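Local coordinates for protein dTDP-4-amino-4,6-dideoxyglucose formyltransferase (Shewanella sp. FDAARGOS_354, PDB 6V2T) that probably transfers a formyl group from a folate cofactor to the sugar amino group of dTDP-4-amino-4,6-dideoxyglucose, a step linked to O-antigen synthesis, at residues V53-N65 against I70-E82. Numbering follows the deposited sequence. Where two conformers were deposited one is given.
Sequences VTFDYRYSAINKN and ISLGLTSINVKSE
Y59 and S76 pair as parallel strand neighbours, their CA atoms 5.0 Å apart. The short strand 75-77 crosses strand 53-60 at -66°. The pairing is brief. Y59 is gripped through both backbone polar atoms. Its N donates to T75 O at 3.0 Å, and its O accepts from I77 N at 2.9 Å, almost in line with the carbonyl bond. A weak bond from A61 N to I77 O ends the ladder as the chain enters the type I turn S60-N63. T75 N, buried here, finds no hydrogen-bond partner.

Strand 53-60, helix 67-70 and strand 75-77 form a beta-alpha-beta unit of the Rossmann-like formyltransferase domain. Strand 75-77 is the outermost strand at one end of the seven-stranded sheet. A Schellman motif at G73 leads out of the helix.

With CG between the backbone N and the carbonyl carbon (chi1 67°), the Y59 ring is laid over T75 O and S76 N of the outer strand. S76 CA makes a CH-pi contact with one ring face, 3.9 Å from the centroid. L74 O sits at the ring edge, in plane, and I70 CG1 approaches Y59 CE2 obliquely. L74 also packs its CG against Y57 CB at 3.6 Å.

R58 and T75 run side by side. In one of its two deposited conformers R58 bends at chi2 (-74°), and T75 OG1 lies over one guanidinium face without bonding to it. In that conformer NH2 instead donates to Y57 O at 2.7 Å, with that oxygen near the guanidinium plane. I77 CG2 packs on R58 CB. S60 turns away and bonds through OG to D31.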
ATOM      1  N   VAL B  53       4.373 -13.446  44.237  1.00 46.14           N
ATOM      2  CA  VAL B  53       4.767 -12.266  43.400  1.00 44.26           C
ATOM      3  C   VAL B  53       3.510 -11.474  43.042  1.00 44.68           C
ATOM      4  O   VAL B  53       2.604 -12.094  42.461  1.00 50.26           O
ATOM      5  CB  VAL B  53       5.507 -12.703  42.127  1.00 41.75           C
ATOM      6  CG1 VAL B  53       6.048 -11.501  41.366  1.00 40.95           C
ATOM      7  CG2 VAL B  53       6.611 -13.706  42.416  1.00 42.71           C
ATOM      8  N   THR B  54       3.441 -10.171  43.337  1.00 46.06           N
ATOM      9  CA  THR B  54       2.379  -9.306  42.748  1.00 46.87           C
ATOM     10  C   THR B  54       2.962  -8.319  41.726  1.00 45.57           C
ATOM     11  O   THR B  54       3.978  -7.612  42.025  1.00 41.46           O
ATOM     12  CB  THR B  54       1.502  -8.633  43.806  1.00 49.17           C
ATOM     13  OG1 THR B  54       2.228  -7.609  44.475  1.00 53.16           O
ATOM     14  CG2 THR B  54       1.000  -9.632  44.823  1.00 46.00           C
ATOM     15  N   PHE B  55       2.296  -8.278  40.569  1.00 41.85           N
ATOM     16  CA  PHE B  55       2.595  -7.417  39.399  1.00 38.00           C
ATOM     17  C   PHE B  55       1.699  -6.182  39.403  1.00 41.91           C
ATOM     18  O   PHE B  55       0.465  -6.328  39.438  1.00 40.44           O
ATOM     19  CB  PHE B  55       2.373  -8.221  38.133  1.00 38.01           C
ATOM     20  CG  PHE B  55       3.309  -9.382  37.996  1.00 41.51           C
ATOM     21  CD1 PHE B  55       4.548  -9.212  37.412  1.00 38.25           C
ATOM     22  CD2 PHE B  55       2.956 -10.639  38.453  1.00 40.07           C
ATOM     23  CE1 PHE B  55       5.400 -10.287  37.269  1.00 38.71           C
ATOM     24  CE2 PHE B  55       3.826 -11.712  38.323  1.00 39.09           C
ATOM     25  CZ  PHE B  55       5.040 -11.533  37.730  1.00 40.13           C
ATOM     26  N   ASP B  56       2.320  -5.003  39.415  1.00 39.45           N
ATOM     27  CA  ASP B  56       1.678  -3.683  39.191  1.00 39.50           C
ATOM     28  C   ASP B  56       2.033  -3.207  37.782  1.00 44.39           C
ATOM     29  O   ASP B  56       3.135  -3.524  37.327  1.00 41.38           O
ATOM     30  CB  ASP B  56       2.144  -2.658  40.207  1.00 41.03           C
ATOM     31  CG  ASP B  56       1.649  -2.968  41.602  1.00 41.34           C
ATOM     32  OD1 ASP B  56       0.794  -3.831  41.710  1.00 40.66           O
ATOM     33  OD2 ASP B  56       2.135  -2.345  42.538  1.00 42.01           O
ATOM     34  N   TYR B  57       1.114  -2.528  37.104  1.00 39.41           N
ATOM     35  CA  TYR B  57       1.293  -2.083  35.701  1.00 38.55           C
ATOM     36  C   TYR B  57       1.144  -0.567  35.651  1.00 43.00           C
ATOM     37  O   TYR B  57       0.212  -0.037  36.266  1.00 40.60           O
ATOM     38  CB  TYR B  57       0.303  -2.802  34.785  1.00 37.26           C
ATOM     39  CG  TYR B  57       0.408  -4.301  34.809  1.00 36.62           C
ATOM     40  CD1 TYR B  57      -0.143  -5.042  35.843  1.00 36.10           C
ATOM     41  CD2 TYR B  57       1.101  -4.982  33.820  1.00 38.76           C
ATOM     42  CE1 TYR B  57      -0.044  -6.424  35.872  1.00 35.84           C
ATOM     43  CE2 TYR B  57       1.190  -6.365  33.826  1.00 37.14           C
ATOM     44  CZ  TYR B  57       0.621  -7.088  34.859  1.00 35.96           C
ATOM     45  OH  TYR B  57       0.730  -8.452  34.854  1.00 38.43           O
ATOM     46  N   ARG B  58       2.040   0.110  34.928  1.00 40.67           N
ATOM     47  CA  ARG B  58       1.993   1.579  34.738  0.50 39.99           C
ATOM     48  C   ARG B  58       2.434   1.900  33.303  1.00 42.85           C
ATOM     49  O   ARG B  58       3.217   1.096  32.705  1.00 38.40           O
ATOM     50  CB  ARG B  58       2.877   2.275  35.778  0.50 41.92           C
ATOM     51  CG  ARG B  58       2.551   1.933  37.226  0.50 43.06           C
ATOM     52  CD  ARG B  58       1.277   2.584  37.741  0.50 43.45           C
ATOM     53  NE  ARG B  58       1.103   2.387  39.171  0.50 41.33           N
ATOM     54  CZ  ARG B  58       0.457   1.368  39.711  0.50 39.39           C
ATOM     55  NH1 ARG B  58       0.356   1.266  41.025  0.50 41.32           N
ATOM     56  NH2 ARG B  58      -0.097   0.459  38.936  0.50 40.15           N
ATOM     57  N   TYR B  59       1.944   3.010  32.752  1.00 39.03           N
ATOM     58  CA  TYR B  59       2.382   3.507  31.423  1.00 43.96           C
ATOM     59  C   TYR B  59       3.180   4.783  31.665  1.00 39.60           C
ATOM     60  O   TYR B  59       3.196   5.274  32.806  1.00 36.07           O
ATOM     61  CB  TYR B  59       1.199   3.680  30.471  1.00 47.27           C
ATOM     62  CG  TYR B  59       0.252   4.771  30.889  1.00 50.86           C
ATOM     63  CD1 TYR B  59       0.567   6.097  30.665  1.00 50.24           C
ATOM     64  CD2 TYR B  59      -0.948   4.482  31.520  1.00 54.86           C
ATOM     65  CE1 TYR B  59      -0.281   7.120  31.052  1.00 55.94           C
ATOM     66  CE2 TYR B  59      -1.819   5.492  31.895  1.00 54.01           C
ATOM     67  CZ  TYR B  59      -1.480   6.817  31.668  1.00 54.70           C
ATOM     68  OH  TYR B  59      -2.309   7.834  32.046  1.00 57.57           O
ATOM     69  N   SER B  60       3.881   5.256  30.629  1.00 44.23           N
ATOM     70  CA  SER B  60       4.839   6.383  30.730  1.00 44.11           C
ATOM     71  C   SER B  60       4.043   7.690  30.722  1.00 43.50           C
ATOM     72  O   SER B  60       3.055   7.773  29.979  1.00 44.96           O
ATOM     73  CB  SER B  60       5.863   6.390  29.615  1.00 42.52           C
ATOM     74  OG  SER B  60       6.784   5.318  29.730  1.00 54.77           O
ATOM     75  N   ALA B  61       4.500   8.672  31.495  1.00 49.80           N
ATOM     76  CA  ALA B  61       3.909  10.028  31.590  1.00 54.05           C
ATOM     77  C   ALA B  61       3.889  10.671  30.194  1.00 58.95           C
ATOM     78  O   ALA B  61       2.851  11.237  29.809  1.00 64.49           O
ATOM     79  CB  ALA B  61       4.717  10.842  32.582  1.00 55.08           C
ATOM     80  N   ILE B  62       4.978  10.509  29.440  1.00 59.16           N
ATOM     81  CA  ILE B  62       5.192  11.172  28.118  1.00 63.71           C
ATOM     82  C   ILE B  62       4.296  10.530  27.043  1.00 61.54           C
ATOM     83  O   ILE B  62       4.198  11.108  25.938  1.00 57.90           O
ATOM     84  CB  ILE B  62       6.692  11.154  27.756  1.00 63.23           C
ATOM     85  CG1 ILE B  62       7.018  12.193  26.678  1.00 75.52           C
ATOM     86  CG2 ILE B  62       7.156   9.757  27.369  1.00 60.12           C
ATOM     87  CD1 ILE B  62       8.417  12.770  26.763  1.00 78.94           C
ATOM     88  N   ASN B  63       3.651   9.397  27.350  1.00 55.15           N
ATOM     89  CA  ASN B  63       2.691   8.717  26.442  1.00 54.19           C
ATOM     90  C   ASN B  63       1.668   9.767  26.013  1.00 56.58           C
ATOM     91  O   ASN B  63       0.994  10.340  26.905  1.00 53.99           O
ATOM     92  CB  ASN B  63       2.023   7.482  27.068  1.00 50.80           C
ATOM     93  CG  ASN B  63       1.391   6.568  26.042  1.00 49.70           C
ATOM     94  OD1 ASN B  63       0.849   7.043  25.049  1.00 50.83           O
ATOM     95  ND2 ASN B  63       1.459   5.258  26.252  1.00 43.52           N
ATOM     96  N   LYS B  64       1.604  10.025  24.707  1.00 58.90           N
ATOM     97  CA  LYS B  64       0.710  11.034  24.085  1.00 66.02           C
ATOM     98  C   LYS B  64      -0.693  10.454  23.842  1.00 66.89           C
ATOM     99  O   LYS B  64      -1.613  11.276  23.715  1.00 73.02           O
ATOM    100  CB  LYS B  64       1.337  11.566  22.791  1.00 70.55           C
ATOM    101  CG  LYS B  64       2.721  12.182  22.951  1.00 74.24           C
ATOM    102  CD  LYS B  64       3.212  12.944  21.725  1.00 80.35           C
ATOM    103  CE  LYS B  64       2.816  14.408  21.711  1.00 81.36           C
ATOM    104  NZ  LYS B  64       3.513  15.175  22.771  1.00 82.23           N
ATOM    105  N   ASN B  65      -0.888   9.127  23.772  1.00 64.47           N
ATOM    106  CA  ASN B  65      -2.247   8.542  23.561  1.00 64.69           C
ATOM    107  C   ASN B  65      -2.496   7.361  24.497  1.00 60.72           C
ATOM    108  O   ASN B  65      -2.566   6.217  24.061  1.00 61.37           O
ATOM    109  CB  ASN B  65      -2.487   8.142  22.103  1.00 69.84           C
ATOM    110  CG  ASN B  65      -3.961   7.981  21.781  1.00 79.14           C
ATOM    111  OD1 ASN B  65      -4.746   7.478  22.591  1.00 84.77           O
ATOM    112  ND2 ASN B  65      -4.354   8.417  20.595  1.00 89.79           N
ATOM    113  N   ILE B  70      -5.236   3.038  29.741  1.00 58.67           N
ATOM    114  CA  ILE B  70      -6.119   3.475  30.867  1.00 65.21           C
ATOM    115  C   ILE B  70      -7.358   2.576  30.933  1.00 70.89           C
ATOM    116  O   ILE B  70      -7.938   2.446  32.035  1.00 71.78           O
ATOM    117  CB  ILE B  70      -6.541   4.944  30.717  1.00 62.32           C
ATOM    118  CG1 ILE B  70      -5.335   5.881  30.689  1.00 63.45           C
ATOM    119  CG2 ILE B  70      -7.526   5.313  31.816  1.00 70.42           C
ATOM    120  CD1 ILE B  70      -5.678   7.310  30.332  1.00 63.02           C
ATOM    121  N   SER B  71      -7.753   2.008  29.793  1.00 77.76           N
ATOM    122  CA  SER B  71      -8.887   1.056  29.659  1.00 80.52           C
ATOM    123  C   SER B  71      -8.521  -0.303  30.270  1.00 79.69           C
ATOM    124  O   SER B  71      -9.451  -1.060  30.587  1.00 85.82           O
ATOM    125  CB  SER B  71      -9.300   0.906  28.218  1.00 83.92           C
ATOM    126  OG  SER B  71      -8.548  -0.119  27.585  1.00 87.01           O
ATOM    127  N   LEU B  72      -7.229  -0.621  30.406  1.00 72.85           N
ATOM    128  CA  LEU B  72      -6.760  -1.849  31.104  1.00 71.09           C
ATOM    129  C   LEU B  72      -6.548  -1.534  32.591  1.00 67.30           C
ATOM    130  O   LEU B  72      -6.151  -2.442  33.333  1.00 69.91           O
ATOM    131  CB  LEU B  72      -5.483  -2.369  30.439  1.00 74.63           C
ATOM    132  CG  LEU B  72      -5.675  -3.014  29.066  1.00 77.00           C
ATOM    133  CD1 LEU B  72      -4.344  -3.474  28.488  1.00 81.20           C
ATOM    134  CD2 LEU B  72      -6.649  -4.181  29.137  1.00 76.81           C
ATOM    135  N   GLY B  73      -6.829  -0.297  33.006  1.00 62.49           N
ATOM    136  CA  GLY B  73      -6.756   0.150  34.408  1.00 64.75           C
ATOM    137  C   GLY B  73      -5.349   0.581  34.790  1.00 65.44           C
ATOM    138  O   GLY B  73      -5.067   0.689  36.005  1.00 48.84           O
ATOM    139  N   LEU B  74      -4.475   0.805  33.803  1.00 64.00           N
ATOM    140  CA  LEU B  74      -3.103   1.305  34.068  1.00 58.82           C
ATOM    141  C   LEU B  74      -3.214   2.782  34.417  1.00 56.43           C
ATOM    142  O   LEU B  74      -4.171   3.447  33.973  1.00 66.89           O
ATOM    143  CB  LEU B  74      -2.175   1.068  32.871  1.00 58.66           C
ATOM    144  CG  LEU B  74      -1.456  -0.279  32.868  1.00 57.73           C
ATOM    145  CD1 LEU B  74      -2.439  -1.433  32.773  1.00 56.71           C
ATOM    146  CD2 LEU B  74      -0.435  -0.362  31.746  1.00 55.59           C
ATOM    147  N   THR B  75      -2.296   3.244  35.249  1.00 52.53           N
ATOM    148  CA  THR B  75      -2.111   4.668  35.587  1.00 50.18           C
ATOM    149  C   THR B  75      -0.711   5.071  35.138  1.00 44.04           C
ATOM    150  O   THR B  75       0.091   4.191  34.789  1.00 46.84           O
ATOM    151  CB  THR B  75      -2.364   4.909  37.076  1.00 54.84           C
ATOM    152  OG1 THR B  75      -1.548   3.969  37.775  1.00 58.11           O
ATOM    153  CG2 THR B  75      -3.821   4.734  37.450  1.00 56.38           C
ATOM    154  N   SER B  76      -0.453   6.365  35.118  1.00 45.48           N
ATOM    155  CA  SER B  76       0.824   6.952  34.656  1.00 48.60           C
ATOM    156  C   SER B  76       1.889   6.748  35.736  1.00 49.12           C
ATOM    157  O   SER B  76       1.526   6.687  36.933  1.00 44.42           O
ATOM    158  CB  SER B  76       0.657   8.405  34.329  1.00 44.02           C
ATOM    159  OG  SER B  76       1.828   8.877  33.687  1.00 57.18           O
ATOM    160  N   ILE B  77       3.155   6.657  35.320  1.00 44.95           N
ATOM    161  CA  ILE B  77       4.326   6.858  36.223  1.00 42.54           C
ATOM    162  C   ILE B  77       5.360   7.668  35.448  1.00 38.18           C
ATOM    163  O   ILE B  77       5.379   7.535  34.207  1.00 39.04           O
ATOM    164  CB  ILE B  77       4.893   5.526  36.750  1.00 39.71           C
ATOM    165  CG1 ILE B  77       5.649   5.719  38.067  1.00 42.29           C
ATOM    166  CG2 ILE B  77       5.742   4.825  35.695  1.00 38.73           C
ATOM    167  CD1 ILE B  77       5.780   4.452  38.892  1.00 43.79           C
ATOM    168  N   ASN B  78       6.146   8.471  36.163  1.00 37.52           N
ATOM    169  CA  ASN B  78       7.181   9.375  35.606  1.00 40.89           C
ATOM    170  C   ASN B  78       8.556   9.012  36.165  1.00 42.89           C
ATOM    171  O   ASN B  78       8.965   9.530  37.210  1.00 47.89           O
ATOM    172  CB  ASN B  78       6.864  10.839  35.899  1.00 47.06           C
ATOM    173  CG  ASN B  78       7.827  11.772  35.202  1.00 48.69           C
ATOM    174  OD1 ASN B  78       8.769  11.340  34.537  1.00 43.64           O
ATOM    175  ND2 ASN B  78       7.581  13.061  35.337  1.00 49.66           N
ATOM    176  N   VAL B  79       9.299   8.236  35.401  1.00 39.38           N
ATOM    177  CA  VAL B  79      10.621   7.678  35.775  1.00 44.94           C
ATOM    178  C   VAL B  79      11.677   8.796  35.850  1.00 50.04           C
ATOM    179  O   VAL B  79      12.797   8.519  36.340  1.00 48.36           O
ATOM    180  CB  VAL B  79      10.934   6.581  34.742  1.00 46.47           C
ATOM    181  CG1 VAL B  79      12.406   6.370  34.546  1.00 55.33           C
ATOM    182  CG2 VAL B  79      10.208   5.292  35.104  1.00 42.01           C
ATOM    183  N   LYS B  80      11.350  10.018  35.422  1.00 51.68           N
ATOM    184  CA  LYS B  80      12.232  11.205  35.594  1.00 52.47           C
ATOM    185  C   LYS B  80      11.785  12.036  36.806  1.00 49.74           C
ATOM    186  O   LYS B  80      12.438  13.041  37.074  1.00 52.09           O
ATOM    187  CB  LYS B  80      12.237  12.047  34.318  1.00 59.53           C
ATOM    188  CG  LYS B  80      12.591  11.273  33.057  1.00 60.68           C
ATOM    189  CD  LYS B  80      13.204  12.130  31.972  1.00 67.66           C
ATOM    190  CE  LYS B  80      13.447  11.357  30.694  1.00 75.05           C
ATOM    191  NZ  LYS B  80      13.362  12.235  29.503  1.00 79.01           N
ATOM    192  N   SER B  81      10.722  11.639  37.515  1.00 48.80           N
ATOM    193  CA  SER B  81      10.284  12.272  38.793  1.00 53.01           C
ATOM    194  C   SER B  81      11.093  11.706  39.973  1.00 54.75           C
ATOM    195  O   SER B  81      10.947  10.503  40.258  1.00 55.49           O
ATOM    196  CB  SER B  81       8.808  12.083  39.031  1.00 51.32           C
ATOM    197  OG  SER B  81       8.512  12.226  40.418  1.00 55.26           O
ATOM    198  N   GLU B  82      11.891  12.542  40.648  1.00 56.38           N
ATOM    199  CA  GLU B  82      12.594  12.217  41.923  1.00 61.26           C
ATOM    200  C   GLU B  82      11.680  11.390  42.837  1.00 56.35           C
ATOM    201  O   GLU B  82      12.143  10.365  43.388  1.00 51.33           O
ATOM    202  CB  GLU B  82      12.980  13.501  42.662  1.00 68.54           C
ATOM    203  CG  GLU B  82      14.229  13.360  43.508  1.00 76.59           C
ATOM    204  CD  GLU B  82      15.527  13.608  42.755  1.00 87.32           C
ATOM    205  OE1 GLU B  82      15.501  14.397  41.783  1.00 91.50           O
ATOM    206  OE2 GLU B  82      16.563  13.012  43.138  1.00 89.14           O
TER